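Local structure of probable LRR receptor-like serine/threonine-protein kinase At4g26540 (Arabidopsis thaliana, 5HZ0) at residues A[527-532]-A[550-555]; A[571-576]-A[597-602]. The protein acts as a cell-surface receptor for RGF peptide hormones, which maintain the root stem cell niche, and pairs with SERK co-receptors once a peptide is bound. The protein carries 5 engineered substitutions. All coordinates share one frame; numbering follows the deposited sequence.

Interaction 1: residues A[527-532]-A[550-555]. With NAG (2-acetamido-2-deoxy-beta-D-glucopyranose), chain D.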
loop_
_atom_site.group_PDB
_atom_site.type_symbol
_atom_site.label_atom_id
_atom_site.label_comp_id
_atom_site.label_asym_id
_atom_site.label_seq_id
_atom_site.Cartn_x
_atom_site.Cartn_y
_atom_site.Cartn_z
ATOM N N ASN A 527 -1.971 36.180 13.338
ATOM C CA ASN A 527 -3.143 36.873 12.880
ATOM C C ASN A 527 -3.218 38.188 13.625
ATOM O O ASN A 527 -2.245 38.612 14.248
ATOM C CB ASN A 527 -4.404 36.026 13.091
ATOM C CG ASN A 527 -4.640 35.027 11.959
ATOM O OD1 ASN A 527 -5.069 35.411 10.879
ATOM N ND2 ASN A 527 -4.377 33.741 12.210
ATOM N N ASP A 528 -4.338 38.874 13.470
ATOM C CA ASP A 528 -4.648 40.076 14.224
ATOM C C ASP A 528 -5.624 39.900 15.397
ATOM O O ASP A 528 -6.286 40.860 15.780
ATOM C CB ASP A 528 -5.004 41.259 13.331
ATOM C CG ASP A 528 -4.740 42.582 14.008
ATOM O OD1 ASP A 528 -3.753 42.667 14.772
ATOM O OD2 ASP A 528 -5.524 43.531 13.789
ATOM N N PHE A 529 -5.830 38.672 15.866
ATOM C CA PHE A 529 -6.709 38.452 17.022
ATOM C C PHE A 529 -6.382 39.340 18.226
ATOM O O PHE A 529 -5.204 39.635 18.525
ATOM C CB PHE A 529 -6.674 36.993 17.468
ATOM C CG PHE A 529 -7.243 36.049 16.472
ATOM C CD1 PHE A 529 -8.596 36.060 16.187
ATOM C CD2 PHE A 529 -6.426 35.157 15.802
ATOM C CE1 PHE A 529 -9.121 35.190 15.268
ATOM C CE2 PHE A 529 -6.947 34.296 14.868
ATOM C CZ PHE A 529 -8.301 34.306 14.606
ATOM N N SER A 530 -7.436 39.767 18.911
ATOM C CA SER A 530 -7.307 40.714 20.012
ATOM C C SER A 530 -8.224 40.312 21.147
ATOM O O SER A 530 -8.933 39.301 21.060
ATOM C CB SER A 530 -7.667 42.128 19.550
ATOM O OG SER A 530 -9.057 42.231 19.255
ATOM N N GLY A 531 -8.215 41.112 22.210
ATOM C CA GLY A 531 -9.050 40.844 23.360
ATOM C C GLY A 531 -8.521 39.695 24.189
ATOM O O GLY A 531 -7.344 39.328 24.106
ATOM N N GLU A 532 -9.403 39.110 24.987
ATOM C CA GLU A 532 -8.993 38.090 25.926
ATOM C C GLU A 532 -9.243 36.710 25.404
ATOM O O GLU A 532 -10.279 36.441 24.810
ATOM C CB GLU A 532 -9.735 38.247 27.244
ATOM C CG GLU A 532 -9.269 39.412 28.072
ATOM C CD GLU A 532 -9.950 39.446 29.426
ATOM O OE1 GLU A 532 -11.201 39.540 29.465
ATOM O OE2 GLU A 532 -9.230 39.362 30.450
ATOM N N SER A 550 -0.009 32.154 19.200
ATOM C CA SER A 550 1.109 33.110 19.096
ATOM C C SER A 550 0.963 34.169 18.000
ATOM O O SER A 550 0.092 34.074 17.134
ATOM C CB SER A 550 2.422 32.380 18.850
ATOM O OG SER A 550 2.492 31.986 17.484
ATOM N N CYS A 551 1.792 35.207 18.100
ATOM C CA CYS A 551 1.842 36.302 17.131
ATOM C C CYS A 551 0.475 36.933 16.816
ATOM O O CYS A 551 0.126 37.166 15.664
ATOM C CB CYS A 551 2.568 35.854 15.870
ATOM S SG CYS A 551 4.090 34.966 16.246
ATOM N N ASN A 552 -0.282 37.204 17.868
ATOM C CA ASN A 552 -1.521 37.960 17.792
ATOM C C ASN A 552 -1.402 39.138 18.757
ATOM O O ASN A 552 -0.322 39.441 19.249
ATOM C CB ASN A 552 -2.722 37.096 18.200
ATOM C CG ASN A 552 -3.216 36.198 17.082
ATOM O OD1 ASN A 552 -3.608 36.669 16.023
ATOM N ND2 ASN A 552 -3.216 34.898 17.324
ATOM N N ARG A 553 -2.510 39.827 18.977
ATOM C CA ARG A 553 -2.634 40.866 20.009
ATOM C C ARG A 553 -3.303 40.501 21.354
ATOM O O ARG A 553 -3.876 41.377 21.996
ATOM C CB ARG A 553 -3.140 42.184 19.431
ATOM C CG ARG A 553 -2.107 42.824 18.518
ATOM C CD ARG A 553 -2.611 44.126 17.915
ATOM N NE ARG A 553 -3.796 43.959 17.079
ATOM C CZ ARG A 553 -4.999 44.436 17.386
ATOM N NH1 ARG A 553 -5.182 45.105 18.520
ATOM N NH2 ARG A 553 -6.027 44.248 16.563
ATOM N N PHE A 554 -3.399 39.219 21.693
ATOM C CA PHE A 554 -4.101 38.828 22.917
ATOM C C PHE A 554 -3.615 39.585 24.166
ATOM O O PHE A 554 -2.414 39.843 24.329
ATOM C CB PHE A 554 -4.032 37.313 23.142
ATOM C CG PHE A 554 -4.723 36.502 22.083
ATOM C CD1 PHE A 554 -6.107 36.609 21.892
ATOM C CD2 PHE A 554 -4.002 35.620 21.284
ATOM C CE1 PHE A 554 -6.746 35.858 20.919
ATOM C CE2 PHE A 554 -4.637 34.874 20.308
ATOM C CZ PHE A 554 -6.011 34.990 20.129
ATOM N N VAL A 555 -4.563 39.972 25.017
ATOM C CA VAL A 555 -4.265 40.619 26.297
ATOM C C VAL A 555 -4.945 39.886 27.443
ATOM O O VAL A 555 -5.585 38.846 27.248
ATOM C CB VAL A 555 -4.726 42.088 26.335
ATOM C CG1 VAL A 555 -3.946 42.937 25.333
ATOM C CG2 VAL A 555 -6.231 42.188 26.101
HETATM C C1 NAG D . 2.990 28.894 16.258
HETATM C C2 NAG D . 4.128 27.951 15.874
HETATM C C3 NAG D . 5.345 28.723 15.346
HETATM C C4 NAG D . 4.918 29.649 14.199
HETATM C C5 NAG D . 3.859 30.586 14.780
HETATM C C6 NAG D . 3.339 31.640 13.806
HETATM C C7 NAG D . 4.742 25.873 17.101
HETATM C C8 NAG D . 4.983 25.297 18.473
HETATM N N2 NAG D . 4.424 27.169 17.060
HETATM O O3 NAG D . 6.332 27.807 14.942
HETATM O O4 NAG D . 5.989 30.336 13.532
HETATM O O5 NAG D . 2.757 29.829 15.220
HETATM O O6 NAG D . 2.797 31.034 12.650
HETATM O O7 NAG D . 4.861 25.157 16.106
#
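Arg553 grips the carboxylate of Asp528 side-on with two nitrogens. The pair spans two successive leucine-rich repeats, whose consensus Asn-x-Leu-x-Gly turns run side by side; Arg553 is exposed and Asp528 partly exposed. Arg553 NE gives a nearly straight bond to Asp528 OD1 (2.6 Å, 172° at the hydrogen). OD1 lies in the guanidinium plane; NE meets OD1 on the syn side, tilted out of the carboxylate plane. Arg553 NH2 meets Asp528 OD2 at 2.9 Å, from above the carboxylate plane. The arginine chain bends at chi3 (-62°), and this puts the guanidinium beside the acid. The two planes are 43° apart. The CB of Ser530 lies over one face of the guanidinium. Phe529 and Phe554 fill the Leu positions of the turns. Both are buried, lie alongside each other and point the same way, with Phe529 CB 3.4 Å from Phe554 CZ. The backbones are tied by Arg553 N to Phe529 O (2.7 Å) and by Val555 N to Gly531 O (3.0 Å). The turn asparagines work inside: ND2 of both Asn527 and Asn552 bonds to Leu524 O, and Asn527 OD1 accepts from Leu505 N. At the other end of the contact, Ser550 OG lies 3.1 Å from O5 of the chain D sugar. Gly531 O is also approached by Phe554 CA, in a C-H...O contact of 3.5 Å, and it lies at the edge of the Phe554 ring.

Interaction 2: residues A[571-576]-A[597-602]; sequences LDVSHN and SYNDFS. With NAG (2-acetamido-2-deoxy-beta-D-glucopyranose), chain E; NAG (2-acetamido-2-deoxy-beta-D-glucopyranose), chain D.
Val573 O is gripped by two asparagine amides in the tight, buried part of this contact. Asn599 ND2 crosses from the next repeat (ND2 to Val573 O 3.2 Å, 176° at the hydrogen), and Asn576 ND2 comes from its own turn. They reach the oxygen from opposite faces of the carbonyl plane. Asn599 OD1 in turn accepts from Leu578 N. His575 N to Ser597 O (3.0 Å) ties the backbones beside them. The exposed side is looser. There the His575 and Tyr598 rings run almost parallel (7°) but slid apart, with centroids 4.6 Å apart; Tyr598 CB sits over the histidine face. With CG anti to the backbone N (chi1 -167°), Asp572 turns its carboxylate toward Ser574 and the sugars. OD1 accepts from Ser574 N, closing an Asx turn, and also from Ser574 OG. Asp572 OD2 accepts from N2 of the chain E sugar (2.6 Å) and from N2 of the chain D sugar (3.0 Å). An alanine in place of Asp572 would probably leave both sugar N2 groups without their shared acceptor and Ser574 freer to turn. Stacked turns whose asparagine amides bond backbone carbonyls of their own and the preceding repeat are characteristic of the leucine-rich repeat solenoid.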
loop_
_atom_site.group_PDB
_atom_site.type_symbol
_atom_site.label_atom_id
_atom_site.label_comp_id
_atom_site.label_asym_id
_atom_site.label_seq_id
_atom_site.Cartn_x
_atom_site.Cartn_y
_atom_site.Cartn_z
ATOM N N LEU A 571 1.979 24.014 23.724
ATOM C CA LEU A 571 1.262 25.275 23.860
ATOM C C LEU A 571 2.178 26.461 23.565
ATOM O O LEU A 571 3.234 26.610 24.180
ATOM C CB LEU A 571 0.627 25.392 25.253
ATOM C CG LEU A 571 0.024 26.753 25.625
ATOM C CD1 LEU A 571 -1.251 27.064 24.855
ATOM C CD2 LEU A 571 -0.236 26.838 27.108
ATOM N N ASP A 572 1.773 27.282 22.605
ATOM C CA ASP A 572 2.498 28.477 22.208
ATOM C C ASP A 572 1.546 29.686 22.216
ATOM O O ASP A 572 0.659 29.815 21.352
ATOM C CB ASP A 572 3.040 28.258 20.797
ATOM C CG ASP A 572 4.078 29.287 20.387
ATOM O OD1 ASP A 572 4.141 30.360 21.012
ATOM O OD2 ASP A 572 4.834 29.021 19.426
ATOM N N VAL A 573 1.735 30.543 23.216
ATOM C CA VAL A 573 1.070 31.833 23.377
ATOM C C VAL A 573 1.975 33.033 23.058
ATOM O O VAL A 573 1.592 34.187 23.245
ATOM C CB VAL A 573 0.443 31.977 24.795
ATOM C CG1 VAL A 573 -0.710 30.999 24.965
ATOM C CG2 VAL A 573 1.496 31.751 25.888
ATOM N N SER A 574 3.182 32.751 22.598
ATOM C CA SER A 574 4.243 33.750 22.492
ATOM C C SER A 574 3.907 34.915 21.564
ATOM O O SER A 574 2.983 34.824 20.751
ATOM C CB SER A 574 5.506 33.088 21.975
ATOM O OG SER A 574 5.368 32.826 20.589
ATOM N N HIS A 575 4.639 36.021 21.719
ATOM C CA HIS A 575 4.408 37.240 20.947
ATOM C C HIS A 575 2.974 37.763 21.069
ATOM O O HIS A 575 2.295 38.023 20.070
ATOM C CB HIS A 575 4.785 37.054 19.476
ATOM C CG HIS A 575 6.252 36.896 19.245
ATOM N ND1 HIS A 575 6.856 35.663 19.125
ATOM C CD2 HIS A 575 7.237 37.816 19.110
ATOM C CE1 HIS A 575 8.155 35.827 18.924
ATOM N NE2 HIS A 575 8.411 37.123 18.921
ATOM N N ASN A 576 2.521 37.917 22.309
ATOM C CA ASN A 576 1.247 38.568 22.590
ATOM C C ASN A 576 1.442 39.607 23.678
ATOM O O ASN A 576 2.575 39.919 24.043
ATOM C CB ASN A 576 0.172 37.555 22.992
ATOM C CG ASN A 576 -0.445 36.873 21.803
ATOM O OD1 ASN A 576 -1.192 37.489 21.045
ATOM N ND2 ASN A 576 -0.147 35.595 21.633
ATOM N N SER A 597 7.307 33.286 25.568
ATOM C CA SER A 597 8.193 34.417 25.319
ATOM C C SER A 597 7.522 35.610 24.650
ATOM O O SER A 597 6.447 35.494 24.081
ATOM C CB SER A 597 9.388 33.971 24.480
ATOM O OG SER A 597 9.023 33.808 23.122
ATOM N N TYR A 598 8.164 36.763 24.746
ATOM C CA TYR A 598 7.630 38.022 24.226
ATOM C C TYR A 598 6.192 38.285 24.656
ATOM O O TYR A 598 5.313 38.497 23.840
ATOM C CB TYR A 598 7.827 38.141 22.717
ATOM C CG TYR A 598 9.281 38.070 22.327
ATOM C CD1 TYR A 598 10.071 39.222 22.261
ATOM C CD2 TYR A 598 9.885 36.839 22.060
ATOM C CE1 TYR A 598 11.424 39.147 21.918
ATOM C CE2 TYR A 598 11.218 36.754 21.719
ATOM C CZ TYR A 598 11.981 37.910 21.646
ATOM O OH TYR A 598 13.309 37.812 21.305
ATOM N N ASN A 599 5.971 38.235 25.961
ATOM C CA ASN A 599 4.714 38.645 26.544
ATOM C C ASN A 599 5.009 39.592 27.692
ATOM O O ASN A 599 6.155 39.985 27.906
ATOM C CB ASN A 599 3.893 37.439 27.023
ATOM C CG ASN A 599 2.980 36.867 25.933
ATOM O OD1 ASN A 599 1.997 37.501 25.539
ATOM N ND2 ASN A 599 3.287 35.654 25.470
ATOM N N ASP A 600 3.957 40.005 28.384
ATOM C CA ASP A 600 4.058 40.840 29.580
ATOM C C ASP A 600 3.975 40.071 30.908
ATOM O O ASP A 600 3.598 40.647 31.912
ATOM C CB ASP A 600 3.094 42.026 29.525
ATOM C CG ASP A 600 3.459 43.022 28.431
ATOM O OD1 ASP A 600 4.649 43.398 28.340
ATOM O OD2 ASP A 600 2.558 43.422 27.655
ATOM N N PHE A 601 4.158 38.752 30.868
ATOM C CA PHE A 601 4.106 37.907 32.067
ATOM C C PHE A 601 5.110 38.335 33.146
ATOM O O PHE A 601 6.170 38.887 32.858
ATOM C CB PHE A 601 4.378 36.426 31.725
ATOM C CG PHE A 601 3.333 35.773 30.859
ATOM C CD1 PHE A 601 1.992 35.777 31.218
ATOM C CD2 PHE A 601 3.704 35.121 29.686
ATOM C CE1 PHE A 601 1.045 35.152 30.411
ATOM C CE2 PHE A 601 2.759 34.500 28.878
ATOM C CZ PHE A 601 1.434 34.515 29.238
ATOM N N SER A 602 4.754 38.068 34.396
ATOM C CA SER A 602 5.601 38.382 35.536
ATOM C C SER A 602 5.235 37.451 36.679
ATOM O O SER A 602 4.136 36.906 36.702
ATOM C CB SER A 602 5.420 39.843 35.961
ATOM O OG SER A 602 4.333 39.988 36.843
HETATM C C1 NAG E . 7.813 28.654 20.638
HETATM C C2 NAG E . 8.128 29.002 19.176
HETATM C C3 NAG E . 8.126 27.783 18.246
HETATM C C4 NAG E . 8.889 26.606 18.845
HETATM C C5 NAG E . 8.440 26.386 20.290
HETATM C C6 NAG E . 9.240 25.306 21.000
HETATM C C7 NAG E . 7.559 31.007 17.920
HETATM C C8 NAG E . 6.495 32.011 17.575
HETATM N N2 NAG E . 7.184 29.997 18.697
HETATM O O3 NAG E . 8.790 28.133 17.064
HETATM O O4 NAG E . 8.747 25.462 18.017
HETATM O O5 NAG E . 8.627 27.578 21.031
HETATM O O6 NAG E . 10.576 25.745 21.157
HETATM O O7 NAG E . 8.703 31.107 17.479
HETATM C C1 NAG D . 2.990 28.894 16.258
HETATM C C2 NAG D . 4.128 27.951 15.874
HETATM C C3 NAG D . 5.345 28.723 15.346
HETATM C C4 NAG D . 4.918 29.649 14.199
HETATM C C5 NAG D . 3.859 30.586 14.780
HETATM C C6 NAG D . 3.339 31.640 13.806
HETATM C C7 NAG D . 4.742 25.873 17.101
HETATM C C8 NAG D . 4.983 25.297 18.473
HETATM N N2 NAG D . 4.424 27.169 17.060
HETATM O O3 NAG D . 6.332 27.807 14.942
HETATM O O4 NAG D . 5.989 30.336 13.532
HETATM O O5 NAG D . 2.757 29.829 15.220
HETATM O O6 NAG D . 2.797 31.034 12.650
HETATM O O7 NAG D . 4.861 25.157 16.106
#

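Overall arrangement
The two contacts come in series along the chain, with centres about 11 Å apart. Interaction 1 joins the turns of predicted repeats 23 and 24, and interaction 2 those of repeats 25 and 26. These turns follow the neighbouring parallel strands 521-523, 546-548, 570-572 and 593-595. Residues 550-555 and 571-576 meet directly: Phe554 N lies 2.9 Å from Asn576 OD1, a probable hydrogen bond, and Cys551 N pairs with Ser574 O. The sugar of chain D touches both contacts. Together they form one run of stacking near the C-terminal end of the predicted extracellular region. The peptide-recognition motifs lie in earlier repeats.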